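Local coordinates for periplasmic binding protein (Agrobacterium tumefaciens str. B6, PDB 5L9G) that binds the opine mannopine and, as a periplasmic binding protein, probably delivers it to an ABC transporter for uptake, at residues 153-158 and 199-204; 203-208 and 224-229. All blocks are in the same frame, centred on the assembly; numbering follows the deposited sequence.

Interaction 1: residues 153-158 and 199-204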
loop_
_atom_site.group_PDB
_atom_site.type_symbol
_atom_site.label_atom_id
_atom_site.label_comp_id
_atom_site.label_asym_id
_atom_site.label_seq_id
_atom_site.Cartn_x
_atom_site.Cartn_y
_atom_site.Cartn_z
ATOM N N ARG A 153 0.787 -20.380 1.861
ATOM C CA ARG A 153 0.707 -18.956 2.179
ATOM C C ARG A 153 1.475 -18.119 1.147
ATOM O O ARG A 153 2.477 -18.578 0.600
ATOM C CB ARG A 153 1.354 -18.689 3.548
ATOM C CG ARG A 153 0.390 -18.856 4.747
ATOM C CD ARG A 153 0.455 -20.214 5.361
ATOM N NE ARG A 153 -0.375 -20.293 6.567
ATOM C CZ ARG A 153 -1.127 -21.343 6.870
ATOM N NH1 ARG A 153 -1.888 -21.327 7.955
ATOM N NH2 ARG A 153 -1.145 -22.409 6.074
ATOM N N ALA A 154 1.027 -16.870 0.922
ATOM C CA ALA A 154 1.768 -15.926 0.106
ATOM C C ALA A 154 1.860 -14.611 0.863
ATOM O O ALA A 154 0.870 -14.136 1.423
ATOM C CB ALA A 154 1.121 -15.730 -1.247
ATOM N N LEU A 155 3.073 -14.055 0.933
ATOM C CA LEU A 155 3.333 -12.802 1.635
ATOM C C LEU A 155 4.116 -11.912 0.687
ATOM O O LEU A 155 4.688 -12.404 -0.279
ATOM C CB LEU A 155 4.186 -13.044 2.897
ATOM C CG LEU A 155 3.494 -13.554 4.165
ATOM C CD1 LEU A 155 3.118 -14.985 4.028
ATOM C CD2 LEU A 155 4.463 -13.470 5.373
ATOM N N TRP A 156 4.137 -10.605 0.960
ATOM C CA TRP A 156 4.848 -9.629 0.135
ATOM C C TRP A 156 6.368 -9.843 0.262
ATOM O O TRP A 156 6.845 -10.309 1.303
ATOM C CB TRP A 156 4.502 -8.218 0.639
ATOM C CG TRP A 156 4.841 -7.080 -0.296
ATOM C CD1 TRP A 156 5.103 -7.151 -1.641
ATOM C CD2 TRP A 156 4.904 -5.695 0.055
ATOM N NE1 TRP A 156 5.352 -5.892 -2.140
ATOM C CE2 TRP A 156 5.203 -4.975 -1.126
ATOM C CE3 TRP A 156 4.707 -4.983 1.254
ATOM C CZ2 TRP A 156 5.327 -3.580 -1.139
ATOM C CZ3 TRP A 156 4.831 -3.602 1.244
ATOM C CH2 TRP A 156 5.166 -2.915 0.063
ATOM N N ASN A 157 7.143 -9.476 -0.777
ATOM C CA ASN A 157 8.598 -9.594 -0.676
ATOM C C ASN A 157 9.213 -8.322 -0.044
ATOM O O ASN A 157 10.440 -8.174 -0.020
ATOM C CB ASN A 157 9.252 -9.929 -2.041
ATOM C CG ASN A 157 9.253 -8.768 -2.985
ATOM O OD1 ASN A 157 8.391 -7.887 -2.899
ATOM N ND2 ASN A 157 10.253 -8.713 -3.865
ATOM N N GLN A 158 8.355 -7.372 0.381
ATOM C CA GLN A 158 8.781 -6.152 1.090
ATOM C C GLN A 158 8.130 -6.182 2.486
ATOM O O GLN A 158 7.088 -6.837 2.640
ATOM C CB GLN A 158 8.471 -4.884 0.302
ATOM C CG GLN A 158 9.275 -4.797 -0.991
ATOM C CD GLN A 158 9.016 -3.512 -1.706
ATOM O OE1 GLN A 158 8.453 -3.474 -2.813
ATOM N NE2 GLN A 158 9.413 -2.432 -1.080
ATOM N N PRO A 199 8.553 -21.858 5.849
ATOM C CA PRO A 199 8.439 -23.092 5.040
ATOM C C PRO A 199 7.064 -23.328 4.403
ATOM O O PRO A 199 6.982 -24.052 3.409
ATOM C CB PRO A 199 8.798 -24.203 6.031
ATOM C CG PRO A 199 9.579 -23.522 7.105
ATOM C CD PRO A 199 8.929 -22.184 7.241
ATOM N N SER A 200 5.998 -22.689 4.942
ATOM C CA SER A 200 4.640 -22.796 4.403
ATOM C C SER A 200 4.322 -21.681 3.411
ATOM O O SER A 200 3.200 -21.640 2.877
ATOM C CB SER A 200 3.614 -22.815 5.531
ATOM O OG SER A 200 3.813 -23.979 6.315
ATOM N N VAL A 201 5.304 -20.777 3.165
ATOM C CA VAL A 201 5.136 -19.667 2.220
ATOM C C VAL A 201 5.584 -20.150 0.843
ATOM O O VAL A 201 6.781 -20.291 0.603
ATOM C CB VAL A 201 5.849 -18.355 2.658
ATOM C CG1 VAL A 201 5.619 -17.236 1.634
ATOM C CG2 VAL A 201 5.392 -17.921 4.056
ATOM N N SER A 202 4.618 -20.429 -0.052
ATOM C CA SER A 202 4.899 -20.922 -1.407
ATOM C C SER A 202 5.410 -19.854 -2.367
ATOM O O SER A 202 6.151 -20.177 -3.308
ATOM C CB SER A 202 3.671 -21.616 -1.995
ATOM O OG SER A 202 2.567 -20.736 -2.137
ATOM N N VAL A 203 5.001 -18.589 -2.160
ATOM C CA VAL A 203 5.381 -17.486 -3.052
ATOM C C VAL A 203 5.497 -16.196 -2.252
ATOM O O VAL A 203 4.630 -15.894 -1.419
ATOM C CB VAL A 203 4.388 -17.348 -4.259
ATOM C CG1 VAL A 203 2.964 -17.414 -3.794
ATOM C CG2 VAL A 203 4.648 -16.092 -5.105
ATOM N N TRP A 204 6.571 -15.431 -2.524
ATOM C CA TRP A 204 6.782 -14.110 -1.944
ATOM C C TRP A 204 6.423 -13.180 -3.111
ATOM O O TRP A 204 7.236 -12.952 -4.022
ATOM C CB TRP A 204 8.236 -13.928 -1.463
ATOM C CG TRP A 204 8.649 -14.936 -0.436
ATOM C CD1 TRP A 204 9.346 -16.085 -0.659
ATOM C CD2 TRP A 204 8.412 -14.879 0.983
ATOM N NE1 TRP A 204 9.525 -16.767 0.524
ATOM C CE2 TRP A 204 8.999 -16.031 1.552
ATOM C CE3 TRP A 204 7.730 -13.980 1.829
ATOM C CZ2 TRP A 204 8.939 -16.303 2.926
ATOM C CZ3 TRP A 204 7.689 -14.237 3.194
ATOM C CH2 TRP A 204 8.287 -15.389 3.730
#
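With CG anti to the carbonyl carbon in both Leu155 (chi1 -80°) and Trp204 (chi1 -59°), the two side chains leave neighbouring strands side by side, pointing the same way, and Leu155 CB comes to 3.7 Å from CZ3 of the Trp204 indole. Val201 stands on the same face of the sheet: its CG2 meets Leu155 CD1 at 3.7 Å, the two side chains crossing at about a right angle, while its CG1 sits over the centre of the Trp204 ring. On the opposite face Ala154 CB packs against Val203 CG1 at 3.6 Å.

Strands 153-156 and 201-204 run parallel, but their register slips by one residue between the pairs Arg153-Val201 and Ala154-Val203, a beta bulge. The amide of Arg153 gives a nearly straight bond from its N to Ser200 O (2.9 Å). The carbonyl oxygen of Arg153 then accepts Ser202 N, also at 2.9 Å, in a bond lying in the carbonyl plane. Just past the bulge Leu155 N reaches Val203 O only in a weak bond of 3.4 Å. The guanidinium of Arg153 turns elsewhere, to the carbonyl oxygens of Phe143, Phe149 and Gly151. Leu194 and Tyr338 touch Leu155, and Val341 adjoins Trp204, so that helices 184-197 and 324-343 cover this face of the sheet, as in an alpha/beta lobe.

Two short backbone bonds at Arg153 and a weak one at Leu155 are consistent with a contact that, beyond the bulge, rests largely on apolar packing, just before Trp156 enters the mannopine pocket.

Interaction 2: residues 203-208 and 224-229. With MO0 (mannopine), chain C.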
loop_
_atom_site.group_PDB
_atom_site.type_symbol
_atom_site.label_atom_id
_atom_site.label_comp_id
_atom_site.label_asym_id
_atom_site.label_seq_id
_atom_site.Cartn_x
_atom_site.Cartn_y
_atom_site.Cartn_z
ATOM N N VAL A 203 5.001 -18.589 -2.160
ATOM C CA VAL A 203 5.381 -17.486 -3.052
ATOM C C VAL A 203 5.497 -16.196 -2.252
ATOM O O VAL A 203 4.630 -15.894 -1.419
ATOM C CB VAL A 203 4.388 -17.348 -4.259
ATOM C CG1 VAL A 203 2.964 -17.414 -3.794
ATOM C CG2 VAL A 203 4.648 -16.092 -5.105
ATOM N N TRP A 204 6.571 -15.431 -2.524
ATOM C CA TRP A 204 6.782 -14.110 -1.944
ATOM C C TRP A 204 6.423 -13.180 -3.111
ATOM O O TRP A 204 7.236 -12.952 -4.022
ATOM C CB TRP A 204 8.236 -13.928 -1.463
ATOM C CG TRP A 204 8.649 -14.936 -0.436
ATOM C CD1 TRP A 204 9.346 -16.085 -0.659
ATOM C CD2 TRP A 204 8.412 -14.879 0.983
ATOM N NE1 TRP A 204 9.525 -16.767 0.524
ATOM C CE2 TRP A 204 8.999 -16.031 1.552
ATOM C CE3 TRP A 204 7.730 -13.980 1.829
ATOM C CZ2 TRP A 204 8.939 -16.303 2.926
ATOM C CZ3 TRP A 204 7.689 -14.237 3.194
ATOM C CH2 TRP A 204 8.287 -15.389 3.730
ATOM N N TRP A 205 5.141 -12.760 -3.153
ATOM C CA TRP A 205 4.635 -11.963 -4.271
ATOM C C TRP A 205 5.301 -10.594 -4.316
ATOM O O TRP A 205 5.637 -10.030 -3.272
ATOM C CB TRP A 205 3.100 -11.900 -4.286
ATOM C CG TRP A 205 2.501 -11.228 -3.089
ATOM C CD1 TRP A 205 2.028 -11.822 -1.960
ATOM C CD2 TRP A 205 2.283 -9.819 -2.929
ATOM N NE1 TRP A 205 1.550 -10.865 -1.085
ATOM C CE2 TRP A 205 1.709 -9.625 -1.654
ATOM C CE3 TRP A 205 2.522 -8.696 -3.747
ATOM C CZ2 TRP A 205 1.389 -8.357 -1.165
ATOM C CZ3 TRP A 205 2.185 -7.441 -3.266
ATOM C CH2 TRP A 205 1.639 -7.277 -1.986
ATOM N N GLU A 206 5.500 -10.073 -5.525
ATOM C CA GLU A 206 6.224 -8.813 -5.724
ATOM C C GLU A 206 5.364 -7.623 -6.140
ATOM O O GLU A 206 5.736 -6.484 -5.867
ATOM C CB GLU A 206 7.354 -9.026 -6.738
ATOM C CG GLU A 206 8.273 -10.165 -6.324
ATOM C CD GLU A 206 9.562 -10.297 -7.113
ATOM O OE1 GLU A 206 9.848 -9.415 -7.955
ATOM O OE2 GLU A 206 10.297 -11.279 -6.867
ATOM N N SER A 207 4.253 -7.864 -6.828
ATOM C CA SER A 207 3.385 -6.781 -7.280
ATOM C C SER A 207 1.934 -7.113 -6.976
ATOM O O SER A 207 1.577 -8.295 -6.835
ATOM C CB SER A 207 3.558 -6.549 -8.789
ATOM O OG SER A 207 3.009 -7.614 -9.555
ATOM N N GLY A 208 1.101 -6.081 -6.909
ATOM C CA GLY A 208 -0.329 -6.260 -6.672
ATOM C C GLY A 208 -0.972 -7.093 -7.774
ATOM O O GLY A 208 -1.825 -7.949 -7.502
ATOM N N ILE A 224 -1.608 -12.479 2.270
ATOM C CA ILE A 224 -1.712 -11.138 2.819
ATOM C C ILE A 224 -1.354 -10.217 1.659
ATOM O O ILE A 224 -0.217 -10.238 1.165
ATOM C CB ILE A 224 -0.833 -10.857 4.059
ATOM C CG1 ILE A 224 -1.186 -11.808 5.227
ATOM C CG2 ILE A 224 -1.021 -9.373 4.474
ATOM C CD1 ILE A 224 -0.108 -11.877 6.326
ATOM N N THR A 225 -2.332 -9.431 1.206
ATOM C CA THR A 225 -2.098 -8.466 0.119
ATOM C C THR A 225 -3.100 -7.294 0.259
ATOM O O THR A 225 -3.837 -7.200 1.244
ATOM C CB THR A 225 -2.051 -9.156 -1.287
ATOM O OG1 THR A 225 -1.566 -8.231 -2.277
ATOM C CG2 THR A 225 -3.412 -9.729 -1.712
ATOM N N TRP A 226 -3.101 -6.412 -0.732
ATOM C CA TRP A 226 -3.882 -5.180 -0.724
ATOM C C TRP A 226 -5.332 -5.412 -1.164
ATOM O O TRP A 226 -5.585 -6.128 -2.130
ATOM C CB TRP A 226 -3.127 -4.109 -1.543
ATOM C CG TRP A 226 -1.701 -3.965 -1.042
ATOM C CD1 TRP A 226 -1.313 -3.730 0.248
ATOM C CD2 TRP A 226 -0.499 -3.983 -1.829
ATOM N NE1 TRP A 226 0.066 -3.644 0.325
ATOM C CE2 TRP A 226 0.588 -3.757 -0.944
ATOM C CE3 TRP A 226 -0.228 -4.180 -3.199
ATOM C CZ2 TRP A 226 1.917 -3.760 -1.373
ATOM C CZ3 TRP A 226 1.088 -4.083 -3.642
ATOM C CH2 TRP A 226 2.146 -3.884 -2.736
ATOM N N GLY A 227 -6.262 -4.826 -0.404
ATOM C CA GLY A 227 -7.707 -4.993 -0.580
ATOM C C GLY A 227 -8.232 -4.789 -1.990
ATOM O O GLY A 227 -9.116 -5.522 -2.441
ATOM N N GLY A 228 -7.719 -3.756 -2.668
ATOM C CA GLY A 228 -8.152 -3.458 -4.040
ATOM C C GLY A 228 -7.778 -4.565 -5.012
ATOM O O GLY A 228 -8.588 -4.958 -5.857
ATOM N N ARG A 229 -6.575 -5.118 -4.845
ATOM C CA ARG A 229 -6.096 -6.237 -5.677
ATOM C C ARG A 229 -6.972 -7.466 -5.441
ATOM O O ARG A 229 -7.365 -8.145 -6.399
ATOM C CB ARG A 229 -4.622 -6.562 -5.363
ATOM C CG ARG A 229 -3.667 -5.353 -5.436
ATOM C CD ARG A 229 -3.628 -4.656 -6.815
ATOM N NE ARG A 229 -2.605 -3.602 -6.820
ATOM C CZ ARG A 229 -1.899 -3.242 -7.890
ATOM N NH1 ARG A 229 -2.115 -3.827 -9.070
ATOM N NH2 ARG A 229 -0.963 -2.304 -7.790
HETATM O OAB MO0 C . 6.519 3.082 -1.673
HETATM C CAF MO0 C . 6.787 2.216 -2.742
HETATM C CAG MO0 C . 5.806 1.062 -2.838
HETATM O OAC MO0 C . 6.247 0.001 -2.064
HETATM C CAH MO0 C . 4.366 1.441 -2.594
HETATM O OAM MO0 C . 3.960 2.464 -3.426
HETATM C CAI MO0 C . 3.368 0.283 -2.630
HETATM O OAD MO0 C . 3.343 -0.319 -3.889
HETATM C CAJ MO0 C . 2.004 0.691 -2.150
HETATM O OAE MO0 C . 2.101 1.173 -0.841
HETATM C CAK MO0 C . 0.930 -0.401 -2.271
HETATM N N MO0 C . -0.243 0.159 -2.955
HETATM C CA MO0 C . -1.419 -0.746 -2.911
HETATM C C MO0 C . -1.590 -1.437 -4.242
HETATM O O MO0 C . -0.711 -1.306 -5.120
HETATM C CB MO0 C . -2.691 -0.048 -2.494
HETATM C CG MO0 C . -3.294 0.789 -3.603
HETATM C CD MO0 C . -4.216 1.848 -3.110
HETATM O OE1 MO0 C . -5.593 1.598 -3.180
HETATM N NE2 MO0 C . -3.834 2.938 -2.656
HETATM O OXT MO0 C . -2.578 -2.206 -4.466
#
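Ile224 offers its carbonyl oxygen to Trp205, whose NE1 donates at 2.9 Å to Ile224 O; the oxygen lies close to the indole plane, although the donor is tilted from the carbonyl plane. A chi1 of 63° places Trp205 CG between its backbone N and carbonyl carbon, from where the indole reaches across to strand 224-226.

Thr225 comes next, its OG1 lying over one face of that indole, 3.2 Å from Trp205 CZ2. This buried hydroxyl has no hydrogen-bonding partner in the model. Trp226 takes the edge of Trp205 against its face in a T-shaped stack, the planes at 88° and the six-membered ring centroids 4.7 Å apart. Its opposite face carries mannopine, with CAK 3.5 Å above the ring plane, so the indole is a wall between protein core and ligand. Trp156 stacks on Trp205 and, like Tyr121, meets Trp226 edge to face.

Here the strand gives way to helix 227-235: Trp226 is the N-cap residue, and the pocket forms at the C-terminal end of the strand, as is common in alpha/beta folds.

Arg229, in the first turn of the helix, lays one guanidinium face over Gly208 CA. Arg229 also grips the mannopine carboxylate with two nearly straight bonds, Arg229 NE to OXT at 2.7 Å and Arg229 NH2 to O at 2.9 Å, while NH2 also bonds Gly29 O.

Overall arrangement
Of the strands joined here, 153-156 comes first along the chain. Interaction 1 closes the largely helical excursion that follows it, bringing the chain back as strand 201-205. Interaction 2 begins on that same strand, sharing Val203 and Trp204, and closes a shorter beta-alpha-beta crossover through helix 208-216 to strand 222-226 and the start of helix 227-235. The two closures follow one another rather than nest. In the sheet, however, strand 153-156 lies between the other two, with Ala154 O bonded to Ile224 N and, just beyond the strand's end, Asn157 N to Trp205 O. Interaction 1 thus joins neighbouring strands, and interaction 2 reaches across the intervening strand 153-156 toward mannopine.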